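Local atomic coordinates of SusD homolog (Bacteroides thetaiotaomicron VPI-5482, PDB entry 3IV0), a protein that is of unknown function but, as a SusD-family protein of the outer membrane, probably takes part in binding sugars at the bacterial cell surface. Residues Arg34-Thr45 with Glu276-Asn287; Thr60-Leu68 with Leu76-Arg85. All coordinates share one frame; numbering follows the deposited sequence. Where two conformers were deposited one is given.

In the fold
Interactions 1 and 2 show how contacts very different in sequence span can share one region of a helical fold. Residues 60-85 lie in the chain between the two segments of interaction 1, and the centres of the two contacts are about 16 Å apart, on the same side of the chain's centre. They touch at Ala84, whose O is 3.1 Å from Pro42 CD and whose CB is 3.9 Å from Met279 CE. Helix 43-50, which begins in interaction 1, carries Tyr46 to the Tyr64 ring and to Arg85 of interaction 2. Ethanediol, probably from the crystallisation liquor, is weakly hydrogen-bonded to Asp286 O and Asn287 OD1, and also bonded to Lys295.

Interaction 1 of 2, residues Arg34-Thr45 with Glu276-Asn287; sequences RNATMSQRPFLT and EIFMMNAKFSDN. With EDO (1,2-ethanediol), chain F.
Arg34 and Glu276 open the seam along which a loop is laid over a break between two helices of the largely helical SusD-family fold, where helix 19-39 gives way to helix 43-50. Arg34 NH2 makes a salt bridge to Glu276 OE2 at 2.9 Å, approaching from above the carboxylate plane; a water joins the same oxygen to NH1, and Asn31 and Ala269 also hold the guanidinium. On its way there Arg34 CD passes the edge of the Phe278 ring, 3.8 Å from CE1. Met38, a selenomethionine, covers a face of that ring. Its CB makes a CH-pi contact 3.9 Å from the centroid; the bend at chi2 (-63°) sets SE above the same ring as a more distant Met-aromatic contact, and that at chi3 (-63°) turns CE to 3.4 Å from Phe278 CD2. Met38 O accepts from Met279 N at 3.0 Å, tying loop to helix end. Ser39 places OG at the ring edge, while a water bridges its O to Ile277 O. Pro42, at the N-cap of the next helix, rests CB 3.9 Å from Ala282 CB. Thr45 CG2 packs against the carbonyl oxygens of Asn281 and Ala282. Its OG1, bonded also to Asp49, receives a hydrogen bond from a water 2.7 Å away that in turn accepts from Asn287 ND2.

Interaction 2 of 2, residues Thr60-Leu68 with Leu76-Arg85; sequences TGDKYVAYL and LRNTYPDDAR
Tyr80 points its hydroxyl at the start of helix 63-69 in this contact between residues 60-68 and 76-85. Its OH accepts weak hydrogen bonds from Lys63 N and Tyr64 N, each 3.3 Å away and neither straight, so that two adjacent backbone N-H groups share one oxygen. A water donates to Gly61 O and also lies close to this hydroxyl, in the plane of the Tyr80 ring.

Tyr64 crosses Tyr80 at about a right angle. With CG between the backbone N and the carbonyl carbon (chi1 63°), its ring is swung edge-on to the Tyr80 hydroxyl, CD2 lying 3.6 Å from Tyr80 OH. Tyr64 CB presses separately on Tyr80 CE2 and on Leu76 CD1, the latter at 3.5 Å. The Tyr64 ring also lies almost parallel to that of Tyr46 on helix 43-50.

Tyr67 lays a ring face over the backbone N of Leu76 and turns an edge to Tyr80 CE2. Its OH comes within 3.0 Å of Thr79 OG1, an atom already bonded to Glu75 O. Leu76 splits its branches: CD1 serves Tyr64 and Tyr67, while CD2 meets Leu68 CD2.

The Tyr80 ring itself is clasped by its own segment. Thr79 CG2 sits over one face, 3.6 Å above the plane, and Arg85 CB covers the opposite face towards the rim. The Arg85 guanidinium then folds over Tyr80 CE1 and grips Asp83 side-on, NE to OD1 and NH2 to OD2. Asp83 OD1 also accepts from Arg85 N at 3.0 Å, completing an Asx turn. The whole is two consecutive short helices packed through tyrosines and leucines, with the Asx turn shaping the loop that follows helix 73-79 and setting Arg85 beside Tyr80.

Interaction 1 of 2, residues Arg34-Thr45 with Glu276-Asn287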
loop_
_atom_site.group_PDB
_atom_site.type_symbol
_atom_site.label_atom_id
_atom_site.label_comp_id
_atom_site.label_asym_id
_atom_site.label_seq_id
_atom_site.Cartn_x
_atom_site.Cartn_y
_atom_site.Cartn_z
ATOM N N ARG A 34 2.791 -11.205 3.462
ATOM C CA ARG A 34 1.491 -11.116 4.094
ATOM C C ARG A 34 1.654 -11.027 5.608
ATOM O O ARG A 34 0.949 -10.261 6.283
ATOM C CB ARG A 34 0.644 -12.312 3.719
ATOM C CG ARG A 34 -0.664 -12.391 4.489
ATOM C CD ARG A 34 -1.579 -13.411 3.901
ATOM N NE ARG A 34 -0.974 -14.734 3.858
ATOM C CZ ARG A 34 -1.416 -15.717 3.086
ATOM N NH1 ARG A 34 -2.454 -15.553 2.297
ATOM N NH2 ARG A 34 -0.788 -16.902 3.130
ATOM N N ASN A 35 2.513 -11.855 6.194
ATOM C CA ASN A 35 2.753 -11.781 7.630
ATOM C C ASN A 35 3.263 -10.424 8.072
ATOM O O ASN A 35 2.835 -9.927 9.128
ATOM C CB ASN A 35 3.710 -12.897 8.068
ATOM C CG ASN A 35 3.034 -14.242 8.150
ATOM O OD1 ASN A 35 1.836 -14.336 8.304
ATOM N ND2 ASN A 35 3.850 -15.301 8.057
ATOM N N ALA A 36 4.183 -9.852 7.296
ATOM C CA ALA A 36 4.790 -8.566 7.650
ATOM C C ALA A 36 3.804 -7.419 7.592
ATOM O O ALA A 36 3.985 -6.416 8.306
ATOM C CB ALA A 36 5.920 -8.283 6.714
ATOM N N THR A 37 2.810 -7.507 6.732
ATOM C CA THR A 37 1.922 -6.376 6.449
ATOM C C THR A 37 0.562 -6.448 7.106
ATOM O O THR A 37 0.006 -5.400 7.462
ATOM C CB THR A 37 1.713 -6.250 4.931
ATOM O OG1 THR A 37 1.287 -7.504 4.411
ATOM C CG2 THR A 37 2.983 -5.780 4.220
HETATM N N MSE A 38 0.025 -7.678 7.253
HETATM C CA MSE A 38 -1.376 -7.960 7.625
HETATM C C MSE A 38 -1.609 -9.008 8.690
HETATM O O MSE A 38 -2.603 -8.896 9.405
HETATM C CB MSE A 38 -2.186 -8.365 6.377
HETATM C CG MSE A 38 -2.221 -7.350 5.217
HETATM SE SE MSE A 38 -3.053 -5.653 5.656
HETATM C CE MSE A 38 -4.822 -6.334 6.046
ATOM N N SER A 39 -0.833 -10.085 8.681
ATOM C CA SER A 39 -1.212 -11.264 9.448
ATOM C C SER A 39 -0.489 -11.420 10.761
ATOM O O SER A 39 -1.053 -12.039 11.661
ATOM C CB SER A 39 -1.126 -12.524 8.584
ATOM O OG SER A 39 -2.104 -12.502 7.566
ATOM N N GLN A 40 0.723 -10.895 10.880
ATOM C CA GLN A 40 1.448 -10.935 12.147
ATOM C C GLN A 40 1.626 -9.543 12.757
ATOM O O GLN A 40 2.080 -9.444 13.884
ATOM C CB GLN A 40 2.810 -11.636 11.974
ATOM C CG GLN A 40 2.689 -13.156 11.656
ATOM C CD GLN A 40 4.037 -13.930 11.441
ATOM O OE1 GLN A 40 5.076 -13.378 11.067
ATOM N NE2 GLN A 40 3.983 -15.248 11.647
ATOM N N ARG A 41 1.400 -8.497 11.943
ATOM C CA ARG A 41 1.491 -7.067 12.352
ATOM C C ARG A 41 0.424 -6.286 11.593
ATOM O O ARG A 41 0.186 -6.559 10.416
ATOM C CB ARG A 41 2.831 -6.427 11.960
ATOM C CG ARG A 41 4.031 -6.914 12.663
ATOM C CD ARG A 41 4.638 -8.143 11.971
ATOM N NE ARG A 41 5.735 -8.729 12.742
ATOM C CZ ARG A 41 6.986 -8.266 12.717
ATOM N NH1 ARG A 41 7.292 -7.229 11.953
ATOM N NH2 ARG A 41 7.935 -8.825 13.468
ATOM N N PRO A 42 -0.185 -5.270 12.225
ATOM C CA PRO A 42 -1.033 -4.344 11.464
ATOM C C PRO A 42 -0.221 -3.227 10.807
ATOM O O PRO A 42 -0.558 -2.049 10.896
ATOM C CB PRO A 42 -1.962 -3.818 12.538
ATOM C CG PRO A 42 -1.105 -3.757 13.748
ATOM C CD PRO A 42 -0.200 -4.948 13.657
ATOM N N PHE A 43 0.848 -3.625 10.157
ATOM C CA PHE A 43 1.808 -2.679 9.584
ATOM C C PHE A 43 1.195 -1.762 8.564
ATOM O O PHE A 43 1.370 -0.553 8.641
ATOM C CB PHE A 43 2.969 -3.474 8.952
ATOM C CG PHE A 43 3.925 -2.662 8.123
ATOM C CD1 PHE A 43 3.626 -2.364 6.793
ATOM C CD2 PHE A 43 5.119 -2.217 8.645
ATOM C CE1 PHE A 43 4.515 -1.629 6.023
ATOM C CE2 PHE A 43 6.031 -1.518 7.858
ATOM C CZ PHE A 43 5.703 -1.197 6.561
ATOM N N LEU A 44 0.492 -2.309 7.588
ATOM C CA LEU A 44 0.002 -1.474 6.482
ATOM C C LEU A 44 -1.014 -0.464 6.952
ATOM O O LEU A 44 -0.939 0.718 6.540
ATOM C CB LEU A 44 -0.521 -2.346 5.340
ATOM C CG LEU A 44 -0.906 -1.623 4.055
ATOM C CD1 LEU A 44 0.172 -0.646 3.587
ATOM C CD2 LEU A 44 -1.135 -2.698 3.008
ATOM N N THR A 45 -1.956 -0.832 7.799
ATOM C CA THR A 45 -2.971 0.133 8.154
ATOM C C THR A 45 -2.451 1.145 9.176
ATOM O O THR A 45 -2.789 2.333 9.090
ATOM C CB THR A 45 -4.298 -0.554 8.569
ATOM O OG1 THR A 45 -5.346 0.421 8.575
ATOM C CG2 THR A 45 -4.258 -1.145 9.940
ATOM N N GLU A 276 -6.167 -18.512 6.268
ATOM C CA GLU A 276 -5.245 -17.425 5.923
ATOM C C GLU A 276 -5.999 -16.140 6.232
ATOM O O GLU A 276 -6.732 -15.606 5.384
ATOM C CB GLU A 276 -4.865 -17.519 4.466
ATOM C CG GLU A 276 -3.961 -18.711 4.182
ATOM C CD GLU A 276 -3.718 -18.939 2.704
ATOM O OE1 GLU A 276 -4.705 -18.972 1.943
ATOM O OE2 GLU A 276 -2.534 -19.110 2.310
ATOM N N ILE A 277 -5.892 -15.717 7.477
ATOM C CA ILE A 277 -6.719 -14.657 8.025
ATOM C C ILE A 277 -5.851 -13.534 8.534
ATOM O O ILE A 277 -4.932 -13.728 9.301
ATOM C CB ILE A 277 -7.595 -15.176 9.188
ATOM C CG1 ILE A 277 -8.318 -16.449 8.749
ATOM C CG2 ILE A 277 -8.639 -14.156 9.625
ATOM C CD1 ILE A 277 -9.239 -17.059 9.821
ATOM N N PHE A 278 -6.163 -12.325 8.098
ATOM C CA PHE A 278 -5.455 -11.159 8.575
ATOM C C PHE A 278 -5.825 -10.908 10.022
ATOM O O PHE A 278 -6.911 -11.234 10.425
ATOM C CB PHE A 278 -5.848 -9.938 7.758
ATOM C CG PHE A 278 -5.572 -10.052 6.237
ATOM C CD1 PHE A 278 -4.518 -10.816 5.708
ATOM C CD2 PHE A 278 -6.349 -9.303 5.349
ATOM C CE1 PHE A 278 -4.298 -10.840 4.355
ATOM C CE2 PHE A 278 -6.125 -9.323 3.995
ATOM C CZ PHE A 278 -5.104 -10.094 3.485
HETATM N N MSE A 279 -4.961 -10.244 10.766
HETATM C CA MSE A 279 -5.365 -9.759 12.068
HETATM C C MSE A 279 -6.535 -8.811 11.916
HETATM O O MSE A 279 -6.550 -7.978 11.005
HETATM C CB MSE A 279 -4.233 -8.998 12.705
HETATM C CG MSE A 279 -3.152 -9.838 13.182
HETATM SE SE MSE A 279 -1.645 -8.836 13.903
HETATM C CE MSE A 279 -2.540 -7.975 15.234
HETATM N N MSE A 280 -7.511 -8.916 12.801
HETATM C CA MSE A 280 -8.614 -8.012 12.798
HETATM C C MSE A 280 -8.132 -6.549 12.800
HETATM O O MSE A 280 -8.615 -5.722 12.018
HETATM C CB MSE A 280 -9.468 -8.302 14.019
HETATM C CG MSE A 280 -10.666 -7.486 14.062
HETATM SE SE MSE A 280 -11.987 -8.126 15.316
HETATM C CE MSE A 280 -12.135 -9.423 14.768
ATOM N N ASN A 281 -7.175 -6.245 13.664
ATOM C CA ASN A 281 -6.683 -4.880 13.844
ATOM C C ASN A 281 -5.851 -4.395 12.643
ATOM O O ASN A 281 -5.569 -3.221 12.498
ATOM C CB ASN A 281 -5.887 -4.792 15.157
ATOM C CG ASN A 281 -5.632 -3.389 15.643
ATOM O OD1 ASN A 281 -6.474 -2.450 15.533
ATOM N ND2 ASN A 281 -4.490 -3.231 16.231
ATOM N N ALA A 282 -5.430 -5.330 11.804
ATOM C CA ALA A 282 -4.718 -5.020 10.563
ATOM C C ALA A 282 -5.615 -4.590 9.412
ATOM O O ALA A 282 -5.151 -4.010 8.416
ATOM C CB ALA A 282 -3.893 -6.226 10.091
ATOM N N LYS A 283 -6.906 -4.908 9.522
ATOM C CA LYS A 283 -7.877 -4.615 8.476
ATOM C C LYS A 283 -8.548 -3.289 8.794
ATOM O O LYS A 283 -9.328 -3.185 9.756
ATOM C CB LYS A 283 -8.905 -5.734 8.374
ATOM C CG LYS A 283 -8.262 -7.030 7.882
ATOM C CD LYS A 283 -9.264 -8.152 7.691
ATOM C CE LYS A 283 -9.501 -8.898 8.973
ATOM N NZ LYS A 283 -10.242 -10.196 8.728
ATOM N N PHE A 284 -8.297 -2.295 7.959
ATOM C CA PHE A 284 -8.906 -0.989 8.151
ATOM C C PHE A 284 -10.397 -1.098 8.400
ATOM O O PHE A 284 -10.950 -0.493 9.362
ATOM C CB PHE A 284 -8.643 -0.144 6.895
ATOM C CG PHE A 284 -9.292 1.223 6.894
ATOM C CD1 PHE A 284 -8.658 2.285 7.500
ATOM C CD2 PHE A 284 -10.510 1.440 6.277
ATOM C CE1 PHE A 284 -9.211 3.560 7.487
ATOM C CE2 PHE A 284 -11.061 2.725 6.272
ATOM C CZ PHE A 284 -10.401 3.762 6.905
ATOM N N SER A 285 -11.070 -1.876 7.579
ATOM C CA SER A 285 -12.514 -2.027 7.698
ATOM C C SER A 285 -12.933 -2.419 9.135
ATOM O O SER A 285 -13.943 -1.905 9.663
ATOM C CB SER A 285 -13.015 -3.044 6.678
ATOM O OG SER A 285 -14.441 -3.045 6.626
ATOM N N ASP A 286 -12.196 -3.342 9.760
ATOM C CA ASP A 286 -12.547 -3.821 11.097
ATOM C C ASP A 286 -12.264 -2.811 12.173
ATOM O O ASP A 286 -12.703 -2.984 13.311
ATOM C CB ASP A 286 -11.912 -5.177 11.396
ATOM C CG ASP A 286 -12.609 -6.324 10.671
ATOM O OD1 ASP A 286 -13.806 -6.213 10.336
ATOM O OD2 ASP A 286 -11.977 -7.396 10.497
ATOM N N ASN A 287 -11.539 -1.745 11.827
ATOM C CA ASN A 287 -11.274 -0.694 12.771
ATOM C C ASN A 287 -12.272 0.460 12.666
ATOM O O ASN A 287 -12.332 1.294 13.588
ATOM C CB ASN A 287 -9.834 -0.179 12.588
ATOM C CG ASN A 287 -8.787 -1.202 12.996
ATOM O OD1 ASN A 287 -8.976 -1.993 13.925
ATOM N ND2 ASN A 287 -7.655 -1.179 12.306
HETATM C C1 EDO F . -11.512 -4.990 15.056
HETATM O O1 EDO F . -12.757 -4.725 15.644
HETATM C C2 EDO F . -10.289 -4.236 15.570
HETATM O O2 EDO F . -10.628 -2.989 16.151
HETATM O O HOH W 1 -2.681 -17.435 -0.360
HETATM O O HOH W 2 -2.347 -3.679 8.376
HETATM O O HOH W 3 -3.382 -13.502 11.470
HETATM O O HOH W 4 -7.013 1.081 10.613
#

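Interaction 2 of 2, residues Thr60-Leu68 with Leu76-Arg85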
loop_
_atom_site.group_PDB
_atom_site.type_symbol
_atom_site.label_atom_id
_atom_site.label_comp_id
_atom_site.label_asym_id
_atom_site.label_seq_id
_atom_site.Cartn_x
_atom_site.Cartn_y
_atom_site.Cartn_z
ATOM N N THR A 60 -10.296 6.089 24.831
ATOM C CA THR A 60 -8.969 6.687 24.971
ATOM C C THR A 60 -7.910 5.684 25.439
ATOM O O THR A 60 -6.720 5.901 25.246
ATOM C CB THR A 60 -8.992 7.901 25.947
ATOM O OG1 THR A 60 -9.299 7.459 27.271
ATOM C CG2 THR A 60 -10.012 8.918 25.512
ATOM N N GLY A 61 -8.340 4.590 26.059
ATOM C CA GLY A 61 -7.432 3.488 26.397
ATOM C C GLY A 61 -6.699 2.835 25.219
ATOM O O GLY A 61 -5.652 2.191 25.419
ATOM N N ASP A 62 -7.244 2.989 24.002
ATOM C CA ASP A 62 -6.576 2.528 22.758
ATOM C C ASP A 62 -5.587 3.605 22.332
ATOM O O ASP A 62 -5.800 4.376 21.368
ATOM C CB ASP A 62 -7.624 2.279 21.671
ATOM C CG ASP A 62 -8.558 1.138 22.029
ATOM O OD1 ASP A 62 -8.070 0.118 22.570
ATOM O OD2 ASP A 62 -9.754 1.225 21.721
ATOM N N LYS A 63 -4.502 3.672 23.075
ATOM C CA LYS A 63 -3.631 4.830 23.063
ATOM C C LYS A 63 -2.919 5.003 21.733
ATOM O O LYS A 63 -2.607 6.121 21.321
ATOM C CB LYS A 63 -2.612 4.699 24.185
ATOM C CG LYS A 63 -3.243 4.888 25.556
ATOM C CD LYS A 63 -2.199 4.727 26.644
ATOM C CE LYS A 63 -2.817 5.082 27.991
ATOM N NZ LYS A 63 -1.932 4.759 29.137
ATOM N N TYR A 64 -2.702 3.902 21.025
ATOM C CA TYR A 64 -1.978 3.931 19.755
ATOM C C TYR A 64 -2.685 4.765 18.693
ATOM O O TYR A 64 -2.010 5.332 17.829
ATOM C CB TYR A 64 -1.711 2.522 19.234
ATOM C CG TYR A 64 -2.919 1.699 18.911
ATOM C CD1 TYR A 64 -3.482 1.715 17.660
ATOM C CD2 TYR A 64 -3.484 0.863 19.875
ATOM C CE1 TYR A 64 -4.586 0.951 17.351
ATOM C CE2 TYR A 64 -4.607 0.097 19.580
ATOM C CZ TYR A 64 -5.145 0.141 18.307
ATOM O OH TYR A 64 -6.217 -0.644 17.996
ATOM N N VAL A 65 -4.011 4.920 18.783
ATOM C CA VAL A 65 -4.718 5.724 17.805
ATOM C C VAL A 65 -4.226 7.169 17.832
ATOM O O VAL A 65 -3.872 7.729 16.805
ATOM C CB VAL A 65 -6.240 5.678 17.996
ATOM C CG1 VAL A 65 -6.914 6.650 17.024
ATOM C CG2 VAL A 65 -6.722 4.230 17.794
ATOM N N ALA A 66 -4.274 7.800 18.999
ATOM C CA ALA A 66 -3.744 9.164 19.139
ATOM C C ALA A 66 -2.268 9.247 18.840
ATOM O O ALA A 66 -1.827 10.200 18.226
ATOM C CB ALA A 66 -4.028 9.755 20.558
ATOM N N TYR A 67 -1.464 8.298 19.317
ATOM C CA TYR A 67 -0.051 8.351 18.988
ATOM C C TYR A 67 0.166 8.395 17.475
ATOM O O TYR A 67 0.960 9.214 16.964
ATOM C CB TYR A 67 0.692 7.174 19.585
ATOM C CG TYR A 67 0.689 7.098 21.102
ATOM C CD1 TYR A 67 0.653 8.229 21.913
ATOM C CD2 TYR A 67 0.789 5.869 21.720
ATOM C CE1 TYR A 67 0.682 8.104 23.306
ATOM C CE2 TYR A 67 0.832 5.747 23.078
ATOM C CZ TYR A 67 0.773 6.857 23.861
ATOM O OH TYR A 67 0.826 6.681 25.227
ATOM N N LEU A 68 -0.518 7.540 16.731
ATOM C CA LEU A 68 -0.394 7.571 15.274
ATOM C C LEU A 68 -0.872 8.877 14.698
ATOM O O LEU A 68 -0.172 9.499 13.885
ATOM C CB LEU A 68 -1.140 6.389 14.655
ATOM C CG LEU A 68 -0.431 5.067 14.896
ATOM C CD1 LEU A 68 -1.383 3.921 14.650
ATOM C CD2 LEU A 68 0.842 4.936 14.035
ATOM N N LEU A 76 4.488 5.821 21.220
ATOM C CA LEU A 76 4.000 4.519 20.735
ATOM C C LEU A 76 5.007 3.397 21.120
ATOM O O LEU A 76 4.614 2.374 21.675
ATOM C CB LEU A 76 3.809 4.564 19.230
ATOM C CG LEU A 76 3.199 3.318 18.555
ATOM C CD1 LEU A 76 1.748 3.177 18.959
ATOM C CD2 LEU A 76 3.326 3.401 17.026
ATOM N N ARG A 77 6.285 3.573 20.836
ATOM C CA ARG A 77 7.299 2.568 21.156
ATOM C C ARG A 77 7.431 2.393 22.676
ATOM O O ARG A 77 7.833 1.329 23.208
ATOM C CB ARG A 77 8.645 2.978 20.569
ATOM C CG ARG A 77 9.821 2.125 21.067
ATOM C CD ARG A 77 11.162 2.614 20.551
ATOM N NE ARG A 77 11.560 3.885 21.137
ATOM C CZ ARG A 77 12.558 4.658 20.679
ATOM N NH1 ARG A 77 13.273 4.315 19.607
ATOM N NH2 ARG A 77 12.838 5.793 21.296
ATOM N N ASN A 78 7.469 3.491 23.630
ATOM C CA ASN A 78 7.454 3.318 25.074
ATOM C C ASN A 78 6.189 2.586 25.600
ATOM O O ASN A 78 6.302 1.783 26.522
ATOM C CB ASN A 78 7.635 4.689 25.751
ATOM C CG ASN A 78 7.836 4.583 27.258
ATOM O OD1 ASN A 78 6.990 5.035 28.037
ATOM N ND2 ASN A 78 8.952 4.004 27.671
ATOM N N THR A 79 5.015 2.812 25.017
ATOM C CA THR A 79 3.779 2.211 25.535
ATOM C C THR A 79 3.612 0.768 25.063
ATOM O O THR A 79 3.113 -0.064 25.822
ATOM C CB THR A 79 2.548 3.041 25.126
ATOM O OG1 THR A 79 2.657 4.365 25.689
ATOM C CG2 THR A 79 1.255 2.410 25.590
ATOM N N TYR A 80 4.102 0.450 23.866
ATOM C CA TYR A 80 3.952 -0.881 23.272
ATOM C C TYR A 80 5.304 -1.365 22.750
ATOM O O TYR A 80 5.520 -1.482 21.543
ATOM C CB TYR A 80 2.944 -0.847 22.130
ATOM C CG TYR A 80 1.599 -0.253 22.445
ATOM C CD1 TYR A 80 0.634 -0.961 23.123
ATOM C CD2 TYR A 80 1.287 1.047 22.030
ATOM C CE1 TYR A 80 -0.608 -0.405 23.376
ATOM C CE2 TYR A 80 0.068 1.598 22.282
ATOM C CZ TYR A 80 -0.895 0.871 22.949
ATOM O OH TYR A 80 -2.135 1.440 23.181
ATOM N N PRO A 81 6.257 -1.623 23.639
ATOM C CA PRO A 81 7.619 -1.795 23.165
ATOM C C PRO A 81 7.916 -2.978 22.255
ATOM O O PRO A 81 8.840 -2.894 21.469
ATOM C CB PRO A 81 8.430 -1.953 24.448
ATOM C CG PRO A 81 7.471 -2.075 25.558
ATOM C CD PRO A 81 6.158 -1.577 25.117
ATOM N N ASP A 82 7.192 -4.083 22.455
ATOM C CA ASP A 82 7.542 -5.340 21.777
ATOM C C ASP A 82 6.415 -5.975 20.955
ATOM O O ASP A 82 6.684 -6.898 20.128
ATOM C CB ASP A 82 8.057 -6.372 22.800
ATOM C CG ASP A 82 9.392 -6.018 23.367
ATOM O OD1 ASP A 82 10.225 -5.396 22.674
ATOM O OD2 ASP A 82 9.664 -6.408 24.524
ATOM N N ASP A 83 5.189 -5.492 21.126
ATOM C CA ASP A 83 4.015 -6.199 20.634
ATOM C C ASP A 83 3.377 -5.570 19.396
ATOM O O ASP A 83 3.956 -4.661 18.775
ATOM C CB ASP A 83 3.013 -6.483 21.768
ATOM C CG ASP A 83 2.155 -5.291 22.154
ATOM O OD1 ASP A 83 2.014 -4.314 21.381
ATOM O OD2 ASP A 83 1.555 -5.381 23.250
ATOM N N ALA A 84 2.240 -6.102 18.975
ATOM C CA ALA A 84 1.668 -5.757 17.666
ATOM C C ALA A 84 1.000 -4.402 17.599
ATOM O O ALA A 84 0.439 -4.058 16.554
ATOM C CB ALA A 84 0.686 -6.862 17.157
ATOM N N ARG A 85 1.012 -3.637 18.688
ATOM C CA ARG A 85 0.538 -2.258 18.658
ATOM C C ARG A 85 1.657 -1.261 18.485
ATOM O O ARG A 85 1.396 -0.067 18.408
ATOM C CB ARG A 85 -0.292 -1.913 19.906
ATOM C CG ARG A 85 -1.658 -2.546 19.958
ATOM C CD ARG A 85 -1.670 -3.966 20.509
ATOM N NE ARG A 85 -1.039 -4.120 21.814
ATOM C CZ ARG A 85 -1.626 -3.911 22.983
ATOM N NH1 ARG A 85 -2.898 -3.565 23.061
ATOM N NH2 ARG A 85 -0.929 -4.110 24.094
HETATM O O HOH W 5 -3.916 -0.053 24.150
#